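Local atomic coordinates of extracellular solute-binding protein family 1 (Arthrobacter chlorophenolicus, PDB entry 4R2F), a protein that binds the disaccharide laminaribiose and probably delivers it, as the extracellular solute-binding component, to a sugar transporter of the ABC type. Residues G205-I210 and L307-N312; T379-G384 and A389-L394; I40-M45 and E326-Y331; A55-A60 and A70-I75. All coordinates share one frame; numbering follows the deposited sequence.

Interaction 1 of 4, residues G205-I210 and L307-N312. With BGC (beta-D-glucopyranose), chain B.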
loop_
_atom_site.group_PDB
_atom_site.type_symbol
_atom_site.label_atom_id
_atom_site.label_comp_id
_atom_site.label_asym_id
_atom_site.label_seq_id
_atom_site.Cartn_x
_atom_site.Cartn_y
_atom_site.Cartn_z
ATOM N N GLY A 205 6.682 7.170 2.334
ATOM C CA GLY A 205 6.705 8.201 3.371
ATOM C C GLY A 205 5.319 8.519 3.883
ATOM O O GLY A 205 5.113 8.617 5.102
ATOM N N ASN A 206 4.379 8.695 2.953
ATOM C CA ASN A 206 2.962 8.901 3.297
ATOM C C ASN A 206 2.502 7.788 4.214
ATOM O O ASN A 206 1.820 8.020 5.209
ATOM C CB ASN A 206 2.085 8.867 2.047
ATOM C CG ASN A 206 2.228 10.088 1.167
ATOM O OD1 ASN A 206 1.617 10.151 0.108
ATOM N ND2 ASN A 206 2.971 11.081 1.617
ATOM N N HIS A 207 2.896 6.561 3.883
ATOM C CA HIS A 207 2.362 5.414 4.571
ATOM C C HIS A 207 2.950 5.301 5.958
ATOM O O HIS A 207 2.274 4.869 6.887
ATOM C CB HIS A 207 2.627 4.148 3.778
ATOM C CG HIS A 207 1.978 4.141 2.430
ATOM N ND1 HIS A 207 2.244 3.180 1.479
ATOM C CD2 HIS A 207 1.053 4.970 1.880
ATOM C CE1 HIS A 207 1.520 3.420 0.398
ATOM N NE2 HIS A 207 0.786 4.499 0.621
ATOM N N LEU A 208 4.213 5.695 6.073
ATOM C CA LEU A 208 4.892 5.765 7.331
ATOM C C LEU A 208 4.166 6.725 8.271
ATOM O O LEU A 208 4.020 6.427 9.436
ATOM C CB LEU A 208 6.340 6.224 7.131
ATOM C CG LEU A 208 7.205 6.260 8.379
ATOM C CD1 LEU A 208 7.229 4.924 9.128
ATOM C CD2 LEU A 208 8.611 6.709 8.014
ATOM N N MET A 209 3.728 7.877 7.770
ATOM C CA MET A 209 3.081 8.897 8.640
ATOM C C MET A 209 1.881 8.231 9.325
ATOM O O MET A 209 1.773 8.199 10.570
ATOM C CB MET A 209 2.637 10.135 7.840
ATOM C CG MET A 209 3.739 10.999 7.198
ATOM S SD MET A 209 5.003 11.685 8.292
ATOM C CE MET A 209 6.315 10.495 8.101
ATOM N N ILE A 210 1.045 7.604 8.506
ATOM C CA ILE A 210 -0.171 6.982 8.997
ATOM C C ILE A 210 0.134 5.723 9.783
ATOM O O ILE A 210 -0.472 5.510 10.830
ATOM C CB ILE A 210 -1.178 6.644 7.874
ATOM C CG1 ILE A 210 -1.436 7.849 6.974
ATOM C CG2 ILE A 210 -2.498 6.141 8.479
ATOM C CD1 ILE A 210 -2.051 9.031 7.673
ATOM N N LEU A 307 -0.034 -1.458 8.967
ATOM C CA LEU A 307 -0.804 -0.756 7.937
ATOM C C LEU A 307 -1.007 -1.701 6.754
ATOM O O LEU A 307 -0.061 -2.354 6.316
ATOM C CB LEU A 307 -0.060 0.477 7.489
ATOM C CG LEU A 307 -0.658 1.255 6.325
ATOM C CD1 LEU A 307 -2.059 1.739 6.702
ATOM C CD2 LEU A 307 0.228 2.430 5.987
ATOM N N ILE A 308 -2.242 -1.774 6.259
ATOM C CA ILE A 308 -2.596 -2.606 5.112
ATOM C C ILE A 308 -3.536 -1.868 4.145
ATOM O O ILE A 308 -4.364 -1.055 4.572
ATOM C CB ILE A 308 -3.203 -3.943 5.593
ATOM C CG1 ILE A 308 -3.061 -5.038 4.530
ATOM C CG2 ILE A 308 -4.666 -3.785 6.022
ATOM C CD1 ILE A 308 -3.363 -6.421 5.107
ATOM N N PHE A 309 -3.360 -2.152 2.843
ATOM C CA PHE A 309 -4.160 -1.600 1.742
ATOM C C PHE A 309 -4.913 -2.751 1.065
ATOM O O PHE A 309 -4.299 -3.700 0.582
ATOM C CB PHE A 309 -3.303 -0.865 0.710
ATOM C CG PHE A 309 -2.611 0.325 1.273
ATOM C CD1 PHE A 309 -1.401 0.174 1.929
ATOM C CD2 PHE A 309 -3.187 1.583 1.198
ATOM C CE1 PHE A 309 -0.751 1.269 2.501
ATOM C CE2 PHE A 309 -2.544 2.689 1.756
ATOM C CZ PHE A 309 -1.332 2.517 2.419
ATOM N N PRO A 310 -6.249 -2.664 1.035
ATOM C CA PRO A 310 -7.081 -3.651 0.375
ATOM C C PRO A 310 -7.205 -3.375 -1.109
ATOM O O PRO A 310 -8.224 -2.858 -1.571
ATOM C CB PRO A 310 -8.430 -3.453 1.064
ATOM C CG PRO A 310 -8.483 -2.003 1.352
ATOM C CD PRO A 310 -7.057 -1.586 1.642
ATOM N N ASN A 311 -6.173 -3.705 -1.869
ATOM C CA ASN A 311 -6.184 -3.365 -3.283
ATOM C C ASN A 311 -7.138 -4.203 -4.099
ATOM O O ASN A 311 -7.420 -5.364 -3.779
ATOM C CB ASN A 311 -4.777 -3.438 -3.860
ATOM C CG ASN A 311 -3.905 -2.314 -3.344
ATOM O OD1 ASN A 311 -4.323 -1.157 -3.335
ATOM N ND2 ASN A 311 -2.704 -2.645 -2.894
ATOM N N ASN A 312 -7.617 -3.604 -5.172
ATOM C CA ASN A 312 -8.783 -4.122 -5.874
ATOM C C ASN A 312 -8.762 -3.770 -7.361
ATOM O O ASN A 312 -8.054 -2.862 -7.796
ATOM C CB ASN A 312 -10.058 -3.559 -5.216
ATOM C CG ASN A 312 -10.021 -2.047 -5.044
ATOM O OD1 ASN A 312 -9.586 -1.509 -3.984
ATOM N ND2 ASN A 312 -10.434 -1.342 -6.072
HETATM C C2 BGC B . -0.996 1.007 -2.086
HETATM C C3 BGC B . -2.318 1.561 -2.619
HETATM C C4 BGC B . -2.359 3.071 -2.430
HETATM C C5 BGC B . -1.138 3.712 -3.075
HETATM C C6 BGC B . -1.071 5.221 -2.804
HETATM C C1 BGC B . 0.098 1.689 -2.890
HETATM O O2 BGC B . -0.934 -0.406 -2.237
HETATM O O3 BGC B . -3.420 0.955 -1.945
HETATM O O4 BGC B . -3.507 3.605 -3.077
HETATM O O5 BGC B . 0.061 3.095 -2.594
HETATM O O6 BGC B . -0.926 5.521 -1.398
#

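Interaction 2 of 4, residues T379-G384 and A389-L394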
loop_
_atom_site.group_PDB
_atom_site.type_symbol
_atom_site.label_atom_id
_atom_site.label_comp_id
_atom_site.label_asym_id
_atom_site.label_seq_id
_atom_site.Cartn_x
_atom_site.Cartn_y
_atom_site.Cartn_z
ATOM N N THR A 379 -6.413 -0.282 8.247
ATOM C CA THR A 379 -6.351 0.526 7.054
ATOM C C THR A 379 -6.357 2.006 7.416
ATOM O O THR A 379 -6.465 2.390 8.575
ATOM C CB THR A 379 -7.534 0.260 6.090
ATOM O OG1 THR A 379 -8.755 0.824 6.628
ATOM C CG2 THR A 379 -7.689 -1.239 5.799
ATOM N N PHE A 380 -6.252 2.830 6.389
ATOM C CA PHE A 380 -6.425 4.282 6.518
ATOM C C PHE A 380 -7.759 4.700 7.170
ATOM O O PHE A 380 -7.861 5.832 7.619
ATOM C CB PHE A 380 -6.363 4.922 5.133
ATOM C CG PHE A 380 -4.966 5.248 4.629
ATOM C CD1 PHE A 380 -3.810 4.754 5.222
ATOM C CD2 PHE A 380 -4.839 6.037 3.497
ATOM C CE1 PHE A 380 -2.561 5.082 4.707
ATOM C CE2 PHE A 380 -3.593 6.373 2.992
ATOM C CZ PHE A 380 -2.464 5.887 3.589
ATOM N N ALA A 381 -8.783 3.832 7.179
ATOM C CA ALA A 381 -10.076 4.168 7.822
ATOM C C ALA A 381 -9.997 4.291 9.336
ATOM O O ALA A 381 -10.872 4.895 9.975
ATOM C CB ALA A 381 -11.145 3.137 7.453
ATOM N N SER A 382 -8.963 3.702 9.918
ATOM C CA SER A 382 -8.827 3.647 11.359
ATOM C C SER A 382 -8.936 5.037 11.956
ATOM O O SER A 382 -8.369 5.989 11.436
ATOM C CB SER A 382 -7.493 3.022 11.761
ATOM O OG SER A 382 -7.488 1.642 11.450
ATOM N N GLN A 383 -9.674 5.148 13.044
ATOM C CA GLN A 383 -10.173 4.007 13.826
ATOM C C GLN A 383 -11.556 3.487 13.419
ATOM O O GLN A 383 -12.120 2.661 14.109
ATOM C CB GLN A 383 -10.259 4.400 15.301
ATOM C CG GLN A 383 -9.103 5.244 15.787
ATOM C CD GLN A 383 -8.689 4.865 17.184
ATOM O OE1 GLN A 383 -7.953 3.897 17.389
ATOM N NE2 GLN A 383 -9.169 5.618 18.159
ATOM N N GLY A 384 -12.132 4.015 12.353
ATOM C CA GLY A 384 -13.265 3.372 11.712
ATOM C C GLY A 384 -12.815 2.120 10.983
ATOM O O GLY A 384 -11.627 1.772 10.978
ATOM N N ALA A 389 -15.282 6.994 -0.084
ATOM C CA ALA A 389 -14.616 7.863 -1.059
ATOM C C ALA A 389 -13.661 8.828 -0.391
ATOM O O ALA A 389 -12.647 9.199 -0.971
ATOM C CB ALA A 389 -15.634 8.628 -1.880
ATOM N N ASN A 390 -13.965 9.236 0.834
ATOM C CA ASN A 390 -13.044 10.129 1.528
ATOM C C ASN A 390 -11.645 9.536 1.673
ATOM O O ASN A 390 -10.672 10.273 1.755
ATOM C CB ASN A 390 -13.569 10.505 2.895
ATOM C CG ASN A 390 -14.574 11.652 2.841
ATOM O OD1 ASN A 390 -14.690 12.404 1.846
ATOM N ND2 ASN A 390 -15.293 11.796 3.922
ATOM N N LEU A 391 -11.544 8.214 1.712
ATOM C CA LEU A 391 -10.236 7.565 1.791
ATOM C C LEU A 391 -9.472 7.771 0.503
ATOM O O LEU A 391 -8.245 7.905 0.526
ATOM C CB LEU A 391 -10.365 6.095 2.108
ATOM C CG LEU A 391 -10.977 5.795 3.466
ATOM C CD1 LEU A 391 -11.034 4.285 3.674
ATOM C CD2 LEU A 391 -10.181 6.443 4.571
ATOM N N ALA A 392 -10.197 7.831 -0.608
ATOM C CA ALA A 392 -9.591 8.117 -1.889
ATOM C C ALA A 392 -8.902 9.494 -1.873
ATOM O O ALA A 392 -7.769 9.640 -2.359
ATOM C CB ALA A 392 -10.618 8.049 -2.995
ATOM N N ALA A 393 -9.576 10.495 -1.317
ATOM C CA ALA A 393 -9.023 11.877 -1.266
ATOM C C ALA A 393 -7.855 11.980 -0.285
ATOM O O ALA A 393 -6.831 12.609 -0.556
ATOM C CB ALA A 393 -10.105 12.864 -0.899
ATOM N N LEU A 394 -7.990 11.295 0.841
ATOM C CA LEU A 394 -6.903 11.201 1.775
ATOM C C LEU A 394 -5.666 10.601 1.128
ATOM O O LEU A 394 -4.601 11.190 1.169
ATOM C CB LEU A 394 -7.322 10.404 2.998
ATOM C CG LEU A 394 -6.216 9.904 3.910
ATOM C CD1 LEU A 394 -5.469 11.069 4.520
ATOM C CD2 LEU A 394 -6.793 9.014 5.007
#

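Interaction 3 of 4, residues I40-M45 and E326-Y331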
loop_
_atom_site.group_PDB
_atom_site.type_symbol
_atom_site.label_atom_id
_atom_site.label_comp_id
_atom_site.label_asym_id
_atom_site.label_seq_id
_atom_site.Cartn_x
_atom_site.Cartn_y
_atom_site.Cartn_z
ATOM N N ILE A 40 -10.740 -4.115 -24.826
ATOM C CA ILE A 40 -10.905 -3.728 -23.422
ATOM C C ILE A 40 -9.583 -3.135 -22.966
ATOM O O ILE A 40 -8.578 -3.822 -22.951
ATOM C CB ILE A 40 -11.325 -4.925 -22.518
ATOM C CG1 ILE A 40 -12.798 -5.280 -22.766
ATOM C CG2 ILE A 40 -11.093 -4.646 -21.035
ATOM C CD1 ILE A 40 -13.765 -4.121 -22.655
ATOM N N LYS A 41 -9.595 -1.851 -22.608
ATOM C CA LYS A 41 -8.406 -1.215 -22.044
ATOM C C LYS A 41 -8.239 -1.517 -20.566
ATOM O O LYS A 41 -9.099 -1.173 -19.761
ATOM C CB LYS A 41 -8.461 0.297 -22.239
ATOM C CG LYS A 41 -8.353 0.702 -23.700
ATOM C CD LYS A 41 -8.646 2.177 -23.863
ATOM C CE LYS A 41 -8.580 2.554 -25.327
ATOM N NZ LYS A 41 -8.939 3.983 -25.476
ATOM N N PHE A 42 -7.102 -2.120 -20.230
ATOM C CA PHE A 42 -6.723 -2.403 -18.860
ATOM C C PHE A 42 -5.539 -1.530 -18.492
ATOM O O PHE A 42 -4.489 -1.586 -19.132
ATOM C CB PHE A 42 -6.358 -3.861 -18.732
ATOM C CG PHE A 42 -5.906 -4.274 -17.356
ATOM C CD1 PHE A 42 -6.686 -4.019 -16.239
ATOM C CD2 PHE A 42 -4.730 -4.978 -17.194
ATOM C CE1 PHE A 42 -6.264 -4.418 -14.994
ATOM C CE2 PHE A 42 -4.311 -5.404 -15.952
ATOM C CZ PHE A 42 -5.066 -5.111 -14.847
ATOM N N TRP A 43 -5.714 -0.708 -17.463
ATOM C CA TRP A 43 -4.627 0.082 -16.912
ATOM C C TRP A 43 -4.162 -0.541 -15.606
ATOM O O TRP A 43 -4.975 -0.870 -14.737
ATOM C CB TRP A 43 -5.096 1.512 -16.641
ATOM C CG TRP A 43 -5.316 2.367 -17.871
ATOM C CD1 TRP A 43 -5.329 1.967 -19.182
ATOM C CD2 TRP A 43 -5.572 3.773 -17.881
ATOM N NE1 TRP A 43 -5.579 3.047 -20.006
ATOM C CE2 TRP A 43 -5.726 4.165 -19.235
ATOM C CE3 TRP A 43 -5.676 4.745 -16.876
ATOM C CZ2 TRP A 43 -5.996 5.489 -19.612
ATOM C CZ3 TRP A 43 -5.929 6.070 -17.252
ATOM C CH2 TRP A 43 -6.091 6.423 -18.616
ATOM N N ASP A 44 -2.845 -0.606 -15.448
ATOM C CA ASP A 44 -2.194 -1.279 -14.329
ATOM C C ASP A 44 -1.055 -0.399 -13.794
ATOM O O ASP A 44 -0.516 0.430 -14.526
ATOM C CB ASP A 44 -1.616 -2.612 -14.817
ATOM C CG ASP A 44 -1.320 -3.611 -13.669
ATOM O OD1 ASP A 44 -1.943 -3.502 -12.587
ATOM O OD2 ASP A 44 -0.509 -4.540 -13.880
ATOM N N MET A 45 -0.676 -0.590 -12.535
ATOM C CA MET A 45 0.335 0.250 -11.906
ATOM C C MET A 45 1.677 -0.513 -11.936
ATOM O O MET A 45 1.708 -1.730 -12.177
ATOM C CB MET A 45 -0.061 0.565 -10.454
ATOM C CG MET A 45 -1.453 1.180 -10.248
ATOM S SD MET A 45 -1.897 2.554 -11.322
ATOM C CE MET A 45 -0.810 3.783 -10.668
ATOM N N GLU A 326 -16.408 -7.758 -17.785
ATOM C CA GLU A 326 -16.668 -8.784 -16.783
ATOM C C GLU A 326 -15.921 -10.059 -17.086
ATOM O O GLU A 326 -15.318 -10.643 -16.202
ATOM C CB GLU A 326 -18.169 -9.041 -16.673
ATOM C CG GLU A 326 -18.838 -7.902 -15.946
ATOM C CD GLU A 326 -20.317 -7.765 -16.204
ATOM O OE1 GLU A 326 -20.916 -8.513 -17.022
ATOM O OE2 GLU A 326 -20.886 -6.886 -15.541
ATOM N N GLU A 327 -15.936 -10.475 -18.345
ATOM C CA GLU A 327 -15.157 -11.635 -18.755
ATOM C C GLU A 327 -13.669 -11.429 -18.525
ATOM O O GLU A 327 -12.989 -12.341 -18.047
ATOM C CB GLU A 327 -15.402 -11.977 -20.230
ATOM C CG GLU A 327 -16.759 -12.619 -20.523
ATOM C CD GLU A 327 -17.036 -13.902 -19.736
ATOM O OE1 GLU A 327 -16.175 -14.811 -19.695
ATOM O OE2 GLU A 327 -18.144 -14.014 -19.174
ATOM N N PHE A 328 -13.165 -10.236 -18.853
ATOM C CA PHE A 328 -11.759 -9.956 -18.664
ATOM C C PHE A 328 -11.424 -10.112 -17.200
ATOM O O PHE A 328 -10.421 -10.742 -16.870
ATOM C CB PHE A 328 -11.327 -8.547 -19.107
ATOM C CG PHE A 328 -9.872 -8.258 -18.789
ATOM C CD1 PHE A 328 -8.858 -8.746 -19.596
ATOM C CD2 PHE A 328 -9.518 -7.560 -17.643
ATOM C CE1 PHE A 328 -7.532 -8.531 -19.288
ATOM C CE2 PHE A 328 -8.194 -7.337 -17.322
ATOM C CZ PHE A 328 -7.191 -7.832 -18.147
ATOM N N VAL A 329 -12.236 -9.510 -16.329
ATOM C CA VAL A 329 -11.911 -9.508 -14.896
ATOM C C VAL A 329 -11.909 -10.935 -14.354
ATOM O O VAL A 329 -11.055 -11.282 -13.570
ATOM C CB VAL A 329 -12.829 -8.588 -14.058
ATOM C CG1 VAL A 329 -12.621 -8.813 -12.554
ATOM C CG2 VAL A 329 -12.611 -7.116 -14.401
ATOM N N VAL A 330 -12.850 -11.763 -14.797
ATOM C CA VAL A 330 -12.911 -13.149 -14.320
ATOM C C VAL A 330 -11.686 -13.929 -14.817
ATOM O O VAL A 330 -11.039 -14.698 -14.065
ATOM C CB VAL A 330 -14.235 -13.802 -14.766
ATOM C CG1 VAL A 330 -14.279 -15.280 -14.454
ATOM C CG2 VAL A 330 -15.403 -13.090 -14.105
ATOM N N TYR A 331 -11.359 -13.723 -16.079
ATOM C CA TYR A 331 -10.156 -14.311 -16.663
ATOM C C TYR A 331 -8.912 -13.898 -15.872
ATOM O O TYR A 331 -8.072 -14.733 -15.503
ATOM C CB TYR A 331 -10.049 -13.894 -18.147
ATOM C CG TYR A 331 -8.670 -14.081 -18.735
ATOM C CD1 TYR A 331 -8.258 -15.311 -19.271
ATOM C CD2 TYR A 331 -7.767 -13.031 -18.736
ATOM C CE1 TYR A 331 -6.978 -15.466 -19.799
ATOM C CE2 TYR A 331 -6.500 -13.171 -19.262
ATOM C CZ TYR A 331 -6.102 -14.383 -19.788
ATOM O OH TYR A 331 -4.826 -14.451 -20.296
#

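Interaction 4 of 4, residues A55-A60 and A70-I75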
loop_
_atom_site.group_PDB
_atom_site.type_symbol
_atom_site.label_atom_id
_atom_site.label_comp_id
_atom_site.label_asym_id
_atom_site.label_seq_id
_atom_site.Cartn_x
_atom_site.Cartn_y
_atom_site.Cartn_z
ATOM N N ALA A 55 5.007 -9.597 -17.004
ATOM C CA ALA A 55 4.162 -10.754 -16.780
ATOM C C ALA A 55 2.685 -10.411 -16.812
ATOM O O ALA A 55 1.887 -11.172 -17.333
ATOM C CB ALA A 55 4.513 -11.416 -15.456
ATOM N N ALA A 56 2.311 -9.273 -16.240
ATOM C CA ALA A 56 0.898 -8.902 -16.168
ATOM C C ALA A 56 0.419 -8.515 -17.571
ATOM O O ALA A 56 -0.720 -8.807 -17.949
ATOM C CB ALA A 56 0.708 -7.748 -15.189
ATOM N N LYS A 57 1.291 -7.862 -18.335
ATOM C CA LYS A 57 1.020 -7.585 -19.752
ATOM C C LYS A 57 0.689 -8.869 -20.514
ATOM O O LYS A 57 -0.323 -8.931 -21.186
ATOM C CB LYS A 57 2.232 -6.928 -20.386
ATOM C CG LYS A 57 2.064 -6.534 -21.841
ATOM C CD LYS A 57 3.291 -5.753 -22.293
ATOM C CE LYS A 57 3.592 -5.951 -23.767
ATOM N NZ LYS A 57 2.622 -5.162 -24.564
ATOM N N LYS A 58 1.526 -9.895 -20.388
ATOM C CA LYS A 58 1.285 -11.160 -21.108
ATOM C C LYS A 58 -0.013 -11.826 -20.677
ATOM O O LYS A 58 -0.762 -12.321 -21.517
ATOM C CB LYS A 58 2.454 -12.136 -20.968
ATOM C CG LYS A 58 3.539 -11.885 -22.005
ATOM C CD LYS A 58 4.824 -12.620 -21.670
ATOM C CE LYS A 58 5.994 -12.098 -22.492
ATOM N NZ LYS A 58 7.225 -12.039 -21.653
ATOM N N ILE A 59 -0.314 -11.804 -19.382
ATOM C CA ILE A 59 -1.597 -12.330 -18.917
ATOM C C ILE A 59 -2.766 -11.597 -19.578
ATOM O O ILE A 59 -3.645 -12.214 -20.181
ATOM C CB ILE A 59 -1.692 -12.286 -17.388
ATOM C CG1 ILE A 59 -0.723 -13.297 -16.798
ATOM C CG2 ILE A 59 -3.104 -12.610 -16.906
ATOM C CD1 ILE A 59 -0.569 -13.187 -15.299
ATOM N N ALA A 60 -2.748 -10.275 -19.504
ATOM C CA ALA A 60 -3.843 -9.459 -20.023
ATOM C C ALA A 60 -4.019 -9.627 -21.531
ATOM O O ALA A 60 -5.131 -9.754 -22.023
ATOM C CB ALA A 60 -3.601 -7.982 -19.685
ATOM N N ALA A 70 -7.954 -7.504 -24.932
ATOM C CA ALA A 70 -7.587 -6.498 -23.935
ATOM C C ALA A 70 -6.243 -5.896 -24.279
ATOM O O ALA A 70 -5.353 -6.608 -24.724
ATOM C CB ALA A 70 -7.500 -7.132 -22.554
ATOM N N THR A 71 -6.087 -4.597 -24.033
ATOM C CA THR A 71 -4.784 -3.949 -24.159
ATOM C C THR A 71 -4.287 -3.611 -22.753
ATOM O O THR A 71 -5.080 -3.348 -21.853
ATOM C CB THR A 71 -4.861 -2.711 -25.074
ATOM O OG1 THR A 71 -5.757 -1.736 -24.523
ATOM C CG2 THR A 71 -5.363 -3.108 -26.462
ATOM N N TYR A 72 -2.978 -3.633 -22.569
ATOM C CA TYR A 72 -2.361 -3.344 -21.285
ATOM C C TYR A 72 -1.623 -2.030 -21.345
ATOM O O TYR A 72 -0.868 -1.776 -22.267
ATOM C CB TYR A 72 -1.375 -4.462 -20.932
ATOM C CG TYR A 72 -0.715 -4.390 -19.562
ATOM C CD1 TYR A 72 -1.295 -5.006 -18.462
ATOM C CD2 TYR A 72 0.516 -3.777 -19.390
ATOM C CE1 TYR A 72 -0.697 -4.987 -17.212
ATOM C CE2 TYR A 72 1.125 -3.748 -18.140
ATOM C CZ TYR A 72 0.508 -4.362 -17.055
ATOM O OH TYR A 72 1.090 -4.349 -15.816
ATOM N N GLN A 73 -1.815 -1.199 -20.339
ATOM C CA GLN A 73 -1.127 0.072 -20.265
ATOM C C GLN A 73 -0.723 0.379 -18.835
ATOM O O GLN A 73 -1.535 0.233 -17.927
ATOM C CB GLN A 73 -2.090 1.108 -20.791
ATOM C CG GLN A 73 -1.850 2.507 -20.313
ATOM C CD GLN A 73 -1.475 3.347 -21.454
ATOM O OE1 GLN A 73 -0.312 3.372 -21.849
ATOM N NE2 GLN A 73 -2.475 3.986 -22.058
ATOM N N ILE A 74 0.519 0.813 -18.640
ATOM C CA ILE A 74 1.054 1.129 -17.314
ATOM C C ILE A 74 0.853 2.601 -16.995
ATOM O O ILE A 74 1.223 3.460 -17.773
ATOM C CB ILE A 74 2.561 0.856 -17.205
ATOM C CG1 ILE A 74 2.860 -0.620 -17.464
ATOM C CG2 ILE A 74 3.068 1.246 -15.825
ATOM C CD1 ILE A 74 4.338 -0.885 -17.739
ATOM N N ILE A 75 0.264 2.870 -15.841
ATOM C CA ILE A 75 0.103 4.222 -15.323
ATOM C C ILE A 75 1.146 4.378 -14.227
ATOM O O ILE A 75 1.245 3.532 -13.359
ATOM C CB ILE A 75 -1.314 4.408 -14.729
ATOM C CG1 ILE A 75 -2.372 4.127 -15.784
ATOM C CG2 ILE A 75 -1.465 5.811 -14.150
ATOM C CD1 ILE A 75 -2.329 5.065 -16.986
HETATM O O HOH W 1 -6.137 -9.852 -25.157
#

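Interaction 1 of 4, residues G205-I210 and L307-N312
In the sugar pocket, His207 of helix 204-215 meets Phe309 of strand 306-316 beside a bound glucose unit. Phe309 puts CZ over the centre of the imidazole, 3.4 Å from NE2 of His207; the ring centroids are 4.4 Å apart and the planes are inclined at 40°. At its rim the imidazole turns to the sugar: His207 NE2 donates to O6 of the glucose at 2.8 Å, almost straight at 172°, while ND1 is held by Arg156, so both ring nitrogens are engaged, which should restrain the ring's rotation. One face of Phe309 also carries the sugar, with C2 of the glucose near the ring's rim. Aromatic rings paired with polar side chains are common in sugar-binding proteins, and here Asn311 supplies the second polar grip: its OD1 accepts from O3 of the glucose at 2.7 Å, and its ND2 donates to O2 at 2.9 Å. Replacing Phe309 with a serine would probably strip the cover from one face of the imidazole and take away the apolar surface that C2 of the glucose rests against. In the same helix-strand contact, Leu307 CD2 lies 3.3 Å from the backbone O of His207 and also nears its CB.

Interaction 2 of 4, residues T379-G384 and A389-L394
Apolar contacts carry this junction, in which Phe380 and Ala381 receive two leucines of helix 389-396. Leu391 reaches in with both branches: CD1 lies 4.0 Å from Ala381 CB, and CD2 sits 4.1 Å from Phe380 CB, close to the peptide that joins the two residues. Leu394, one turn on, brings CD2 to 3.9 Å from Phe380 CD2. With only an alanine at Leu391, a gap would probably open beside the Phe380-Ala381 peptide, and the methyl of Ala381 would lose its leucine partner. Beyond the leucines, the Phe380 ring meets Phe309 of the sugar pocket edge-to-face.

Two hydrogen bonds shape the turn itself. Ala381 N donates to Thr379 OG1 at 3.1 Å, and the backbone N of Ser382 donates to Thr379 O at 3.1 Å. The backbones of Ser382 and Gln383 also bond to that of Phe221. Thr379-Ser382 form a type I beta turn, with an ST turn at Thr379, at the start of the loop that leads into helix 389-396 and packs on it.

Interaction 3 of 4, residues I40-M45 and E326-Y331
This is a buried, wholly apolar contact between a strand and a helix: Phe328 of helix 322-335 packs against Ile40 and Phe42 on one side of strand 40-44. The core of it is the pair of phenylalanines. Phe328 lays the end of its ring, CE2 and CZ, over one face of Phe42, with CE2 3.7 Å above that plane and offset toward the rim; the closest approach is Phe328 CE2 to Phe42 CD1, 3.8 Å. The ring centres are 5.1 Å apart and the planes are inclined at 48°. A chi1 of 175° at Phe328 swings its ring opposite the backbone N, out from the helix and across to the sheet. Strand 40-44 runs parallel between strands 70-74 and 96-97. The helix comes much later in the sequence, yet it packs on this layer formed by the first strands of the chain, as in the alpha/beta lobes of solute-binding proteins. Nearer the start of the strand, Ile40 CG2 touches Phe328 CB at 4.4 Å, a looser packing at the base of the aromatic side chain. Other rings extend the cluster: Phe63 meets Phe328 edge-to-face, and Tyr332 packs on both Phe42 and Phe328. Ala60 of helix 50-61 touches both phenylalanines too, bringing a second helix to the same patch.

Interaction 4 of 4, residues A55-A60 and A70-I75
Ala56, the first residue of helix segment 55-60 to touch strand 70-74, sets its CB beside the outer end of the Tyr72 ring, 3.7 Å from CE1 and 3.5 Å from OH. That hydroxyl has polar partners beyond the two segments, Asp44 of the neighbouring strand and Asn53 one turn earlier in the helix, so the ring is anchored at its far end as well as along its face. Lys57 comes next and covers the ring. Its CA stands 3.6 Å above the plane, over the centre, and CB makes a CH-pi contact 4.0 Å from the centroid of the Tyr72 ring, 22° off the normal. Tyr72 offers this face because its CG is anti to the backbone N (chi1 -175°), holding the ring out from the strand toward the helix. The lysine chain then bends away, and NZ forms a salt bridge with Glu61. Helix and strand run nearly antiparallel, their axes at 161° and 7.8 Å apart at the nearest, as expected in a beta-alpha-beta unit: strand 40-44, helix 50-61 and strand 70-74 form the crossover, its two strands side by side and parallel. A turn further, Ala60 CB packs against Tyr72 CD1, and Ala70 CB lies 3.6 Å from the backbone O of Ala60. A water accepts from Ala70 N and lies 3.3 Å from Ala60 O, to which it may donate.

Overall arrangement
Interactions 1, 3 and 4 all reach the same mixed sheet, and interaction 2 packs against interaction 1. Interactions 3 and 4, with centres 9 Å apart, share the layer of strands 40-44 and 70-74, and bonds from Asp44 to Tyr72 and from Tyr331 to Ile59 tie them together. Interactions 1 and 2, centres 10 Å apart, meet through Phe309 and Phe380. Strand 306-316 of interaction 1 is followed in the chain by helix 322-335 of interaction 3. Along the chain, interactions 4 and 1 are both nested inside the loop closed by interaction 3, and interaction 2 follows. Interaction 1 thus holds the sugar, with Phe380 of interaction 2 backing Phe309, while interactions 3 and 4 build an alpha/beta layer about 24 to 29 Å away between centres.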